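Local coordinates for VP2 (Human bocavirus 3, PDB 5US7), which self-assembles as 60 copies into a T=1 icosahedral capsid that probably has a channel at its fivefold axis, at residues Q68-Y73 and D461-I466; R268-R273 and S283-Y288; F242-I247 and G434-D439; G367-N372 and T523-C528. All coordinates share one frame; numbering follows the deposited sequence.

Contact 1: Q68-Y73 and D461-I466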
loop_
_atom_site.group_PDB
_atom_site.type_symbol
_atom_site.label_atom_id
_atom_site.label_comp_id
_atom_site.label_asym_id
_atom_site.label_seq_id
_atom_site.Cartn_x
_atom_site.Cartn_y
_atom_site.Cartn_z
ATOM N N GLN A 68 108.128 -11.804 -17.038
ATOM C CA GLN A 68 108.110 -13.233 -17.340
ATOM C C GLN A 68 108.229 -13.571 -18.824
ATOM O O GLN A 68 107.211 -13.711 -19.501
ATOM C CB GLN A 68 106.849 -13.889 -16.778
ATOM C CG GLN A 68 106.751 -13.848 -15.280
ATOM C CD GLN A 68 107.966 -14.435 -14.615
ATOM O OE1 GLN A 68 108.554 -15.390 -15.108
ATOM N NE2 GLN A 68 108.348 -13.871 -13.482
ATOM N N ASN A 69 109.454 -13.625 -19.347
ATOM C CA ASN A 69 109.843 -14.077 -20.696
ATOM C C ASN A 69 109.885 -13.011 -21.765
ATOM O O ASN A 69 110.152 -13.378 -22.907
ATOM C CB ASN A 69 108.959 -15.191 -21.272
ATOM C CG ASN A 69 109.181 -16.501 -20.626
ATOM O OD1 ASN A 69 108.233 -17.158 -20.231
ATOM N ND2 ASN A 69 110.432 -16.913 -20.526
ATOM N N ASN A 70 109.565 -11.755 -21.477
ATOM C CA ASN A 70 109.450 -10.701 -22.470
ATOM C C ASN A 70 108.068 -10.777 -23.092
ATOM O O ASN A 70 107.820 -10.091 -24.082
ATOM C CB ASN A 70 110.522 -10.747 -23.562
ATOM C CG ASN A 70 111.914 -10.638 -23.001
ATOM O OD1 ASN A 70 112.118 -10.086 -21.922
ATOM N ND2 ASN A 70 112.883 -11.190 -23.714
ATOM N N HIS A 71 107.203 -11.651 -22.582
ATOM C CA HIS A 71 105.830 -11.922 -22.998
ATOM C C HIS A 71 105.765 -13.010 -24.064
ATOM O O HIS A 71 104.671 -13.337 -24.512
ATOM C CB HIS A 71 105.093 -10.672 -23.501
ATOM C CG HIS A 71 105.098 -9.538 -22.523
ATOM N ND1 HIS A 71 104.325 -9.530 -21.383
ATOM C CD2 HIS A 71 105.796 -8.379 -22.511
ATOM C CE1 HIS A 71 104.538 -8.411 -20.718
ATOM N NE2 HIS A 71 105.427 -7.695 -21.381
ATOM N N GLN A 72 106.893 -13.567 -24.488
ATOM C CA GLN A 72 106.918 -14.635 -25.477
ATOM C C GLN A 72 106.596 -15.977 -24.815
ATOM O O GLN A 72 106.218 -16.041 -23.645
ATOM C CB GLN A 72 108.268 -14.632 -26.182
ATOM C CG GLN A 72 108.483 -13.403 -27.040
ATOM C CD GLN A 72 109.867 -13.336 -27.639
ATOM O OE1 GLN A 72 110.815 -13.908 -27.106
ATOM N NE2 GLN A 72 109.991 -12.632 -28.757
ATOM N N TYR A 73 106.736 -17.075 -25.567
ATOM C CA TYR A 73 106.415 -18.422 -25.093
ATOM C C TYR A 73 107.617 -19.358 -25.013
ATOM O O TYR A 73 107.854 -19.920 -23.944
ATOM C CB TYR A 73 105.281 -19.012 -25.927
ATOM C CG TYR A 73 103.929 -18.652 -25.365
ATOM C CD1 TYR A 73 103.255 -19.529 -24.538
ATOM C CD2 TYR A 73 103.361 -17.418 -25.587
ATOM C CE1 TYR A 73 102.036 -19.215 -24.004
ATOM C CE2 TYR A 73 102.133 -17.097 -25.049
ATOM C CZ TYR A 73 101.477 -17.999 -24.252
ATOM O OH TYR A 73 100.260 -17.697 -23.708
ATOM N N ASP A 461 110.090 -5.712 -30.885
ATOM C CA ASP A 461 109.278 -6.051 -29.720
ATOM C C ASP A 461 109.247 -4.915 -28.708
ATOM O O ASP A 461 108.227 -4.228 -28.589
ATOM C CB ASP A 461 109.803 -7.329 -29.066
ATOM C CG ASP A 461 108.892 -7.842 -27.966
ATOM O OD1 ASP A 461 107.812 -7.250 -27.756
ATOM O OD2 ASP A 461 109.248 -8.846 -27.316
ATOM N N SER A 462 110.355 -4.696 -28.000
ATOM C CA SER A 462 110.533 -3.519 -27.155
ATOM C C SER A 462 109.285 -3.176 -26.353
ATOM O O SER A 462 108.579 -2.221 -26.677
ATOM C CB SER A 462 110.947 -2.323 -28.006
ATOM O OG SER A 462 109.922 -1.978 -28.917
ATOM N N TYR A 463 108.958 -3.989 -25.364
ATOM C CA TYR A 463 107.885 -3.669 -24.442
ATOM C C TYR A 463 108.345 -2.637 -23.419
ATOM O O TYR A 463 109.537 -2.388 -23.236
ATOM C CB TYR A 463 107.392 -4.932 -23.748
ATOM C CG TYR A 463 108.475 -5.654 -22.997
ATOM C CD1 TYR A 463 108.721 -5.382 -21.666
ATOM C CD2 TYR A 463 109.263 -6.593 -23.629
ATOM C CE1 TYR A 463 109.712 -6.032 -20.986
ATOM C CE2 TYR A 463 110.256 -7.246 -22.958
ATOM C CZ TYR A 463 110.477 -6.966 -21.635
ATOM O OH TYR A 463 111.474 -7.624 -20.957
ATOM N N LEU A 464 107.371 -2.016 -22.766
ATOM C CA LEU A 464 107.633 -1.138 -21.637
ATOM C C LEU A 464 107.729 -1.959 -20.359
ATOM O O LEU A 464 106.932 -2.871 -20.134
ATOM C CB LEU A 464 106.522 -0.101 -21.508
ATOM C CG LEU A 464 106.704 0.936 -20.415
ATOM C CD1 LEU A 464 107.911 1.771 -20.750
ATOM C CD2 LEU A 464 105.474 1.797 -20.308
ATOM N N ASN A 465 108.696 -1.620 -19.514
ATOM C CA ASN A 465 109.036 -2.432 -18.348
ATOM C C ASN A 465 108.228 -1.976 -17.140
ATOM O O ASN A 465 108.412 -0.862 -16.648
ATOM C CB ASN A 465 110.532 -2.345 -18.071
ATOM C CG ASN A 465 110.977 -3.305 -17.006
ATOM O OD1 ASN A 465 110.353 -4.338 -16.787
ATOM N ND2 ASN A 465 112.078 -2.984 -16.347
ATOM N N ILE A 466 107.348 -2.847 -16.651
ATOM C CA ILE A 466 106.473 -2.553 -15.523
ATOM C C ILE A 466 106.394 -3.779 -14.627
ATOM O O ILE A 466 106.833 -4.871 -14.985
ATOM C CB ILE A 466 105.050 -2.165 -15.960
ATOM C CG1 ILE A 466 104.417 -3.327 -16.707
ATOM C CG2 ILE A 466 105.061 -0.931 -16.816
ATOM C CD1 ILE A 466 102.968 -3.137 -16.986
#
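Y463 lies against N70 and H71 where two loops of the parvovirus jelly roll meet: the loop after strand 54-65 and the loop just before the long strand 466-482. CG of Y463 sits between its backbone N and carbonyl carbon (chi1 58°), which sends the ring toward 68-73. From the root of the side chain outward, CB is 4.0 Å from H71 CD2. CG comes 3.9 Å from that same CD2, and CD1 faces H71 NE2. The imidazole thus presents its edge to one face of the phenol, a T-shaped pair with planes 89° apart and ring centroids separated by 5.1 Å. On the other ring branch, CD2 nears the N70 carbonyl oxygen, and CE2 packs 3.6 Å from N70 CB. N70 therefore borders the ring from backbone to side chain, while H71 meets its inner half. Nearby, the D461 carboxylate only skirts N70 and Q72; OD1 of D461 is held by a salt bridge to K451. Q72 also packs on G517 of a second subunit. At the tip, Y463 OH donates a 2.7 Å hydrogen bond to N70 OD1, approaching from above the amide plane, 37° out of it.

Contact 2: R268-R273 and S283-Y288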
loop_
_atom_site.group_PDB
_atom_site.type_symbol
_atom_site.label_atom_id
_atom_site.label_comp_id
_atom_site.label_asym_id
_atom_site.label_seq_id
_atom_site.Cartn_x
_atom_site.Cartn_y
_atom_site.Cartn_z
ATOM N N ARG A 268 88.137 -73.193 16.337
ATOM C CA ARG A 268 88.874 -73.079 15.098
ATOM C C ARG A 268 89.984 -74.101 15.209
ATOM O O ARG A 268 90.343 -74.503 16.312
ATOM C CB ARG A 268 89.408 -71.658 14.903
ATOM C CG ARG A 268 90.253 -71.487 13.680
ATOM C CD ARG A 268 89.483 -71.806 12.419
ATOM N NE ARG A 268 88.487 -70.798 12.091
ATOM C CZ ARG A 268 88.767 -69.749 11.333
ATOM N NH1 ARG A 268 89.987 -69.601 10.844
ATOM N NH2 ARG A 268 87.841 -68.856 11.052
ATOM N N ALA A 269 90.525 -74.525 14.083
ATOM C CA ALA A 269 91.582 -75.515 14.109
ATOM C C ALA A 269 92.705 -75.087 13.187
ATOM O O ALA A 269 92.468 -74.480 12.140
ATOM C CB ALA A 269 91.060 -76.890 13.716
ATOM N N GLN A 270 93.927 -75.392 13.595
ATOM C CA GLN A 270 95.121 -75.116 12.812
ATOM C C GLN A 270 95.802 -76.444 12.526
ATOM O O GLN A 270 96.039 -77.238 13.440
ATOM C CB GLN A 270 96.039 -74.147 13.551
ATOM C CG GLN A 270 96.460 -74.624 14.922
ATOM C CD GLN A 270 97.330 -73.630 15.644
ATOM O OE1 GLN A 270 97.376 -72.458 15.284
ATOM N NE2 GLN A 270 98.019 -74.088 16.679
ATOM N N TYR A 271 96.085 -76.699 11.258
ATOM C CA TYR A 271 96.814 -77.887 10.857
ATOM C C TYR A 271 98.230 -77.505 10.456
ATOM O O TYR A 271 98.459 -76.461 9.848
ATOM C CB TYR A 271 96.104 -78.584 9.701
ATOM C CG TYR A 271 96.849 -79.771 9.167
ATOM C CD1 TYR A 271 96.839 -80.975 9.844
ATOM C CD2 TYR A 271 97.570 -79.687 7.989
ATOM C CE1 TYR A 271 97.523 -82.062 9.364
ATOM C CE2 TYR A 271 98.257 -80.770 7.500
ATOM C CZ TYR A 271 98.229 -81.955 8.190
ATOM O OH TYR A 271 98.912 -83.042 7.706
ATOM N N ILE A 272 99.186 -78.358 10.806
ATOM C CA ILE A 272 100.594 -78.091 10.548
ATOM C C ILE A 272 101.223 -79.334 9.938
ATOM O O ILE A 272 100.941 -80.456 10.367
ATOM C CB ILE A 272 101.322 -77.667 11.838
ATOM C CG1 ILE A 272 100.777 -76.329 12.327
ATOM C CG2 ILE A 272 102.814 -77.562 11.614
ATOM C CD1 ILE A 272 101.255 -75.945 13.692
ATOM N N ARG A 273 102.082 -79.135 8.939
ATOM C CA ARG A 273 102.709 -80.249 8.247
ATOM C C ARG A 273 103.747 -80.930 9.132
ATOM O O ARG A 273 103.949 -80.586 10.299
ATOM C CB ARG A 273 103.390 -79.790 6.963
ATOM C CG ARG A 273 102.498 -79.343 5.841
ATOM C CD ARG A 273 103.384 -79.025 4.653
ATOM N NE ARG A 273 102.641 -78.573 3.488
ATOM C CZ ARG A 273 102.261 -77.317 3.308
ATOM N NH1 ARG A 273 102.541 -76.421 4.231
ATOM N NH2 ARG A 273 101.584 -76.964 2.226
ATOM N N SER A 283 95.267 -78.827 16.083
ATOM C CA SER A 283 94.863 -78.411 17.415
ATOM C C SER A 283 94.086 -77.118 17.266
ATOM O O SER A 283 94.159 -76.457 16.231
ATOM C CB SER A 283 96.069 -78.223 18.337
ATOM O OG SER A 283 96.910 -77.190 17.862
ATOM N N ARG A 284 93.331 -76.756 18.294
ATOM C CA ARG A 284 92.560 -75.529 18.195
ATOM C C ARG A 284 93.417 -74.337 18.576
ATOM O O ARG A 284 94.256 -74.414 19.476
ATOM C CB ARG A 284 91.297 -75.575 19.053
ATOM C CG ARG A 284 91.453 -75.435 20.531
ATOM C CD ARG A 284 90.074 -75.183 21.100
ATOM N NE ARG A 284 89.194 -76.326 20.897
ATOM C CZ ARG A 284 87.870 -76.255 20.876
ATOM N NH1 ARG A 284 87.267 -75.088 21.015
ATOM N NH2 ARG A 284 87.150 -77.348 20.696
ATOM N N VAL A 285 93.217 -73.232 17.859
ATOM C CA VAL A 285 94.019 -72.044 18.091
ATOM C C VAL A 285 93.674 -71.471 19.456
ATOM O O VAL A 285 92.523 -71.522 19.901
ATOM C CB VAL A 285 93.804 -71.018 16.965
ATOM C CG1 VAL A 285 94.247 -71.600 15.637
ATOM C CG2 VAL A 285 92.369 -70.616 16.883
ATOM N N GLN A 286 94.683 -70.941 20.136
ATOM C CA GLN A 286 94.543 -70.530 21.517
ATOM C C GLN A 286 93.617 -69.326 21.618
ATOM O O GLN A 286 93.268 -68.717 20.614
ATOM C CB GLN A 286 95.914 -70.220 22.096
ATOM C CG GLN A 286 96.821 -71.420 22.161
ATOM C CD GLN A 286 96.242 -72.529 23.000
ATOM O OE1 GLN A 286 95.604 -72.282 24.021
ATOM N NE2 GLN A 286 96.469 -73.765 22.581
ATOM N N PRO A 287 93.151 -68.987 22.822
ATOM C CA PRO A 287 92.337 -67.770 22.940
ATOM C C PRO A 287 93.122 -66.503 22.668
ATOM O O PRO A 287 92.590 -65.574 22.051
ATOM C CB PRO A 287 91.835 -67.830 24.386
ATOM C CG PRO A 287 91.876 -69.260 24.733
ATOM C CD PRO A 287 93.092 -69.795 24.047
ATOM N N TYR A 288 94.380 -66.439 23.104
ATOM C CA TYR A 288 95.162 -65.223 22.937
ATOM C C TYR A 288 95.530 -64.953 21.487
ATOM O O TYR A 288 95.749 -63.796 21.123
ATOM C CB TYR A 288 96.420 -65.285 23.801
ATOM C CG TYR A 288 97.268 -66.507 23.571
ATOM C CD1 TYR A 288 98.180 -66.557 22.534
ATOM C CD2 TYR A 288 97.181 -67.595 24.419
ATOM C CE1 TYR A 288 98.957 -67.670 22.331
ATOM C CE2 TYR A 288 97.961 -68.703 24.232
ATOM C CZ TYR A 288 98.842 -68.741 23.183
ATOM O OH TYR A 288 99.623 -69.854 22.987
#
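Q270 and S283 exchange two backbone hydrogen bonds as an antiparallel hydrogen-bonded pair in the short hairpin of strands 269-272 and 281-284. Q270 N gives a nearly straight bond of 2.9 Å to S283 O, at 173°. The return bond, S283 N to Q270 O, is longer at 3.2 Å and more bent. Both side chains rise on the same face of the sheet, where S283 OG lies beside the Q270 side chain. The tight part continues at V285, whose two methyls split the work. CG1 packs along the Q270 side chain from CB to OE1, coming 3.3 Å from Q270 OE1, and CG2 lies 3.7 Å from R268 CB, with the R268 and V285 side chains alongside each other. On the backbone side, R268 O receives a CA-H...O contact from R284 CA. The other side is looser within the hairpin: the R284 guanidinium leads away from 268-273 and grips a third subunit, where NH1 forms a salt bridge with E175 and NH2 bonds the carbonyl oxygens of T359 and G362. R273 reaches E351 and D349 of that same subunit. The chemistry thus divides: backbone bonds and side-chain packing close the hairpin, whereas the charged ends of R273 and R284 serve the subunit interface.

Contact 3: F242-I247 and G434-D439; sequences FDCEWI and GSIAMD
The phenyl ring of F242 meets M438 at its edge: the methyl CE lies in the ring plane, 3.9 Å from F242 CD1. The sulfur is at the edge as well, with SD 5.2 Å from the centroid of the F242 ring and 75° off its normal, a Met-aromatic contact. Elsewhere the F242 side chain packs on P442 and on M127 of strand 119-138. The W246 indole, directed away from 434-439, makes a cation-pi contact with R121. Another flat group, the E245 carboxylate, turns to a third subunit, where OE2 forms a salt bridge with K425. The setting is the irregular end of jelly-roll strand 236-248, against which strand 436-438 of the long excursion before strand 445-449 packs. That short strand pairs in parallel with 417-419, and alternate residues point opposite ways: I436 and M438 toward 242-247, A437 away, onto W294 of a fourth subunit. M438 bends at its last torsion (chi3 83°), bringing CE also to C244 CB, at 3.9 Å. I436 is the other apolar anchor. Its CD1 meets I247 CG1 at 3.5 Å, the two side chains crossing at a slant. I247 is tied by its backbone to F122 of strand 119-138, so through I247 the I436 side chain packs on the main sheet. Side-chain contacts between the segments are apolar, made of aliphatic carbons, sulfurs and one ring edge, with the E245 carbonyl oxygen beside I436 CD1. At their centre C244 SG, anti to its own backbone N (chi1 178°), touches both arms of I436, at 3.4 Å from CG2 and likewise from CD1.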
loop_
_atom_site.group_PDB
_atom_site.type_symbol
_atom_site.label_atom_id
_atom_site.label_comp_id
_atom_site.label_asym_id
_atom_site.label_seq_id
_atom_site.Cartn_x
_atom_site.Cartn_y
_atom_site.Cartn_z
ATOM N N PHE A 242 84.399 -27.348 -3.009
ATOM C CA PHE A 242 85.154 -28.582 -2.887
ATOM C C PHE A 242 84.201 -29.760 -2.810
ATOM O O PHE A 242 83.253 -29.745 -2.021
ATOM C CB PHE A 242 86.028 -28.560 -1.643
ATOM C CG PHE A 242 87.112 -27.539 -1.673
ATOM C CD1 PHE A 242 88.364 -27.859 -2.132
ATOM C CD2 PHE A 242 86.874 -26.254 -1.249
ATOM C CE1 PHE A 242 89.358 -26.924 -2.145
ATOM C CE2 PHE A 242 87.865 -25.315 -1.269
ATOM C CZ PHE A 242 89.106 -25.648 -1.715
ATOM N N ASP A 243 84.449 -30.771 -3.638
ATOM C CA ASP A 243 83.887 -32.092 -3.387
ATOM C C ASP A 243 84.731 -32.811 -2.346
ATOM O O ASP A 243 84.266 -33.113 -1.242
ATOM C CB ASP A 243 83.827 -32.890 -4.689
ATOM C CG ASP A 243 83.175 -34.250 -4.520
ATOM O OD1 ASP A 243 82.695 -34.564 -3.411
ATOM O OD2 ASP A 243 83.144 -35.012 -5.509
ATOM N N CYS A 244 85.979 -33.079 -2.695
ATOM C CA CYS A 244 87.060 -33.439 -1.776
ATOM C C CYS A 244 86.698 -34.679 -0.955
ATOM O O CYS A 244 85.923 -35.534 -1.398
ATOM C CB CYS A 244 87.348 -32.197 -0.954
ATOM S SG CYS A 244 88.598 -32.330 0.299
ATOM N N GLU A 245 87.230 -34.760 0.259
ATOM C CA GLU A 245 87.070 -35.918 1.123
ATOM C C GLU A 245 87.481 -35.489 2.520
ATOM O O GLU A 245 88.173 -34.486 2.691
ATOM C CB GLU A 245 87.908 -37.101 0.634
ATOM C CG GLU A 245 87.682 -38.393 1.384
ATOM C CD GLU A 245 88.565 -39.512 0.884
ATOM O OE1 GLU A 245 89.388 -39.259 -0.020
ATOM O OE2 GLU A 245 88.444 -40.643 1.398
ATOM N N TRP A 246 87.074 -36.261 3.518
ATOM C CA TRP A 246 87.458 -35.931 4.879
ATOM C C TRP A 246 88.912 -36.279 5.138
ATOM O O TRP A 246 89.433 -37.269 4.627
ATOM C CB TRP A 246 86.573 -36.661 5.872
ATOM C CG TRP A 246 85.210 -36.145 5.884
ATOM C CD1 TRP A 246 84.144 -36.654 5.233
ATOM C CD2 TRP A 246 84.752 -34.985 6.569
ATOM N NE1 TRP A 246 83.035 -35.893 5.480
ATOM C CE2 TRP A 246 83.389 -34.855 6.295
ATOM C CE3 TRP A 246 85.366 -34.042 7.388
ATOM C CZ2 TRP A 246 82.624 -33.831 6.822
ATOM C CZ3 TRP A 246 84.609 -33.032 7.908
ATOM C CH2 TRP A 246 83.255 -32.931 7.626
ATOM N N ILE A 247 89.568 -35.442 5.929
ATOM C CA ILE A 247 90.863 -35.749 6.514
ATOM C C ILE A 247 90.605 -36.240 7.920
ATOM O O ILE A 247 90.104 -35.492 8.765
ATOM C CB ILE A 247 91.780 -34.525 6.536
ATOM C CG1 ILE A 247 92.055 -34.061 5.128
ATOM C CG2 ILE A 247 93.079 -34.868 7.215
ATOM C CD1 ILE A 247 92.635 -32.705 5.092
ATOM N N GLY A 434 99.559 -37.882 1.180
ATOM C CA GLY A 434 98.511 -37.381 2.037
ATOM C C GLY A 434 97.618 -36.331 1.423
ATOM O O GLY A 434 96.662 -35.901 2.074
ATOM N N SER A 435 97.888 -35.909 0.195
ATOM C CA SER A 435 97.052 -34.913 -0.447
ATOM C C SER A 435 95.659 -35.475 -0.690
ATOM O O SER A 435 95.441 -36.684 -0.683
ATOM C CB SER A 435 97.672 -34.470 -1.764
ATOM O OG SER A 435 98.927 -33.862 -1.541
ATOM N N ILE A 436 94.704 -34.586 -0.891
ATOM C CA ILE A 436 93.348 -34.989 -1.218
ATOM C C ILE A 436 93.190 -34.850 -2.717
ATOM O O ILE A 436 93.112 -33.737 -3.244
ATOM C CB ILE A 436 92.301 -34.145 -0.488
ATOM C CG1 ILE A 436 92.361 -34.386 1.009
ATOM C CG2 ILE A 436 90.930 -34.488 -0.995
ATOM C CD1 ILE A 436 91.504 -33.445 1.763
ATOM N N ALA A 437 93.122 -35.972 -3.412
ATOM C CA ALA A 437 92.886 -35.936 -4.841
ATOM C C ALA A 437 91.421 -35.637 -5.085
ATOM O O ALA A 437 90.545 -36.223 -4.448
ATOM C CB ALA A 437 93.282 -37.257 -5.487
ATOM N N MET A 438 91.156 -34.703 -5.984
ATOM C CA MET A 438 89.793 -34.405 -6.368
ATOM C C MET A 438 89.749 -34.148 -7.862
ATOM O O MET A 438 90.756 -33.809 -8.485
ATOM C CB MET A 438 89.230 -33.219 -5.588
ATOM C CG MET A 438 89.955 -31.929 -5.806
ATOM S SD MET A 438 89.343 -30.683 -4.667
ATOM C CE MET A 438 90.290 -31.088 -3.218
ATOM N N ASP A 439 88.564 -34.346 -8.432
ATOM C CA ASP A 439 88.397 -34.190 -9.868
ATOM C C ASP A 439 88.731 -32.770 -10.293
ATOM O O ASP A 439 89.595 -32.550 -11.147
ATOM C CB ASP A 439 86.969 -34.557 -10.264
ATOM C CG ASP A 439 86.766 -34.571 -11.761
ATOM O OD1 ASP A 439 87.757 -34.408 -12.505
ATOM O OD2 ASP A 439 85.608 -34.737 -12.198
#

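Contact 4: G367-N372 and T523-C528; sequences GNIISN and TTWDMC
W525 is the hub through which the C-terminal tail, beyond strand 466-482 of the jelly roll, meets residues I369 to N372 in the long insertion between strands 236-248 and 445-449. Over one indole face the contact is CH-pi: S371 CA stands 3.5 Å from the centroid of the five-membered ring of W525, 28° off its normal. N372 N lies above the centre of the indole on the same face, so the backbone step from S371 to N372 is laid across the ring. S371 OG rests beside W525 CZ2, at 3.3 Å. The apolar contribution comes from I369, whose side chain crosses W525 at about a right angle. Its CG2 branch touches W525 CD1 at 3.3 Å, and the longer arm carries I369 CD1 to within 3.3 Å of the T523 carbonyl oxygen. The I369 carbonyl oxygen sits at the edge of the indole, near W525 CD1. Among the polar contacts, W525 NE1 gives I370 O a weak hydrogen bond of 3.0 Å, bent to 133°. S371 OG is hydrogen-bonded to OH of Y408, a residue that also touches W525. Past the ring, D526 OD2 forms a salt bridge with R492, which lies within the probable nuclear localization signal. The peptide bond between W525 and D526 is modelled cis. Just before it, T524 OG1 donates to W525 O at 2.7 Å, from a position 38° above the carbonyl plane.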
loop_
_atom_site.group_PDB
_atom_site.type_symbol
_atom_site.label_atom_id
_atom_site.label_comp_id
_atom_site.label_asym_id
_atom_site.label_seq_id
_atom_site.Cartn_x
_atom_site.Cartn_y
_atom_site.Cartn_z
ATOM N N GLY A 367 117.969 -27.699 6.511
ATOM C CA GLY A 367 117.192 -28.521 7.412
ATOM C C GLY A 367 116.294 -29.393 6.571
ATOM O O GLY A 367 115.786 -28.947 5.555
ATOM N N ASN A 368 116.082 -30.628 7.004
ATOM C CA ASN A 368 115.250 -31.573 6.278
ATOM C C ASN A 368 114.411 -32.337 7.285
ATOM O O ASN A 368 114.940 -32.879 8.257
ATOM C CB ASN A 368 116.102 -32.513 5.422
ATOM C CG ASN A 368 117.173 -33.208 6.219
ATOM O OD1 ASN A 368 117.480 -32.814 7.339
ATOM N ND2 ASN A 368 117.766 -34.241 5.639
ATOM N N ILE A 369 113.100 -32.359 7.062
ATOM C CA ILE A 369 112.195 -32.790 8.116
ATOM C C ILE A 369 112.088 -34.307 8.200
ATOM O O ILE A 369 111.834 -34.849 9.281
ATOM C CB ILE A 369 110.830 -32.127 7.910
ATOM C CG1 ILE A 369 111.014 -30.624 7.801
ATOM C CG2 ILE A 369 109.945 -32.380 9.086
ATOM C CD1 ILE A 369 111.654 -30.025 9.013
ATOM N N ILE A 370 112.298 -35.013 7.093
ATOM C CA ILE A 370 112.145 -36.466 7.028
ATOM C C ILE A 370 110.709 -36.788 7.430
ATOM O O ILE A 370 109.779 -36.100 7.004
ATOM C CB ILE A 370 113.184 -37.191 7.904
ATOM C CG1 ILE A 370 114.580 -36.705 7.554
ATOM C CG2 ILE A 370 113.228 -38.670 7.592
ATOM C CD1 ILE A 370 115.650 -37.232 8.468
ATOM N N SER A 371 110.513 -37.800 8.271
ATOM C CA SER A 371 109.185 -38.244 8.665
ATOM C C SER A 371 109.342 -39.372 9.670
ATOM O O SER A 371 110.392 -40.014 9.750
ATOM C CB SER A 371 108.352 -38.718 7.477
ATOM O OG SER A 371 107.082 -39.162 7.904
ATOM N N ASN A 372 108.279 -39.618 10.417
ATOM C CA ASN A 372 108.285 -40.573 11.510
ATOM C C ASN A 372 106.981 -41.345 11.490
ATOM O O ASN A 372 106.002 -40.906 10.875
ATOM C CB ASN A 372 108.456 -39.874 12.865
ATOM C CG ASN A 372 109.851 -39.346 13.072
ATOM O OD1 ASN A 372 110.801 -39.811 12.450
ATOM N ND2 ASN A 372 109.988 -38.379 13.967
ATOM N N THR A 523 112.479 -27.893 13.323
ATOM C CA THR A 523 113.628 -28.669 12.875
ATOM C C THR A 523 113.243 -30.082 12.468
ATOM O O THR A 523 113.747 -30.597 11.466
ATOM C CB THR A 523 114.695 -28.715 13.962
ATOM O OG1 THR A 523 114.146 -29.306 15.144
ATOM C CG2 THR A 523 115.180 -27.319 14.277
ATOM N N THR A 524 112.370 -30.732 13.228
ATOM C CA THR A 524 112.081 -32.136 13.001
ATOM C C THR A 524 110.590 -32.374 13.185
ATOM O O THR A 524 109.794 -31.442 13.276
ATOM C CB THR A 524 112.880 -33.029 13.958
ATOM O OG1 THR A 524 112.556 -32.684 15.310
ATOM C CG2 THR A 524 114.384 -32.885 13.739
ATOM N N TRP A 525 110.227 -33.646 13.173
ATOM C CA TRP A 525 109.003 -34.164 13.759
ATOM C C TRP A 525 109.232 -34.220 15.272
ATOM O O TRP A 525 110.381 -34.287 15.706
ATOM C CB TRP A 525 108.731 -35.545 13.178
ATOM C CG TRP A 525 108.328 -35.496 11.768
ATOM C CD1 TRP A 525 109.105 -35.128 10.727
ATOM C CD2 TRP A 525 107.111 -35.987 11.206
ATOM N NE1 TRP A 525 108.416 -35.251 9.554
ATOM C CE2 TRP A 525 107.189 -35.793 9.822
ATOM C CE3 TRP A 525 105.951 -36.544 11.740
ATOM C CZ2 TRP A 525 106.159 -36.130 8.966
ATOM C CZ3 TRP A 525 104.932 -36.875 10.885
ATOM C CH2 TRP A 525 105.035 -36.665 9.517
ATOM N N ASP A 526 108.180 -34.198 16.087
ATOM C CA ASP A 526 106.805 -34.124 15.640
ATOM C C ASP A 526 106.295 -32.701 15.640
ATOM O O ASP A 526 105.116 -32.475 15.413
ATOM C CB ASP A 526 105.911 -34.995 16.520
ATOM C CG ASP A 526 106.156 -36.475 16.318
ATOM O OD1 ASP A 526 106.795 -36.844 15.312
ATOM O OD2 ASP A 526 105.702 -37.271 17.162
ATOM N N MET A 527 107.155 -31.733 15.941
ATOM C CA MET A 527 106.774 -30.363 15.650
ATOM C C MET A 527 106.527 -30.253 14.153
ATOM O O MET A 527 107.170 -30.935 13.355
ATOM C CB MET A 527 107.843 -29.382 16.136
ATOM C CG MET A 527 109.162 -29.434 15.420
ATOM S SD MET A 527 110.467 -28.503 16.245
ATOM C CE MET A 527 111.159 -29.750 17.316
ATOM N N CYS A 528 105.595 -29.379 13.777
ATOM C CA CYS A 528 104.739 -29.404 12.587
ATOM C C CYS A 528 103.447 -30.159 12.873
ATOM O O CYS A 528 102.520 -30.086 12.073
ATOM C CB CYS A 528 105.409 -30.017 11.344
ATOM S SG CYS A 528 106.864 -29.165 10.711
#

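How the contacts relate
Contact 1 is a surface meeting of two loops at one end of the jelly roll, about 77 Å between centres from contact 2, on the far side of the chain's centre. Contact 2, the one hairpin of the four, is buried, with a neighbouring subunit within reach of most of its residues, and alone rests on paired backbone bonds. Contacts 3 and 4 lie nearer the middle, partly buried, with nearest atoms about 10 Å apart. Both involve the long insertion between strands 236-248 and 445-449, one packing it on 242-247, the other on the C-terminal tail. Contact 3 joins side chains by apolar and sulfur contacts; contacts 1 and 4 each centre on an aromatic that donates a hydrogen bond.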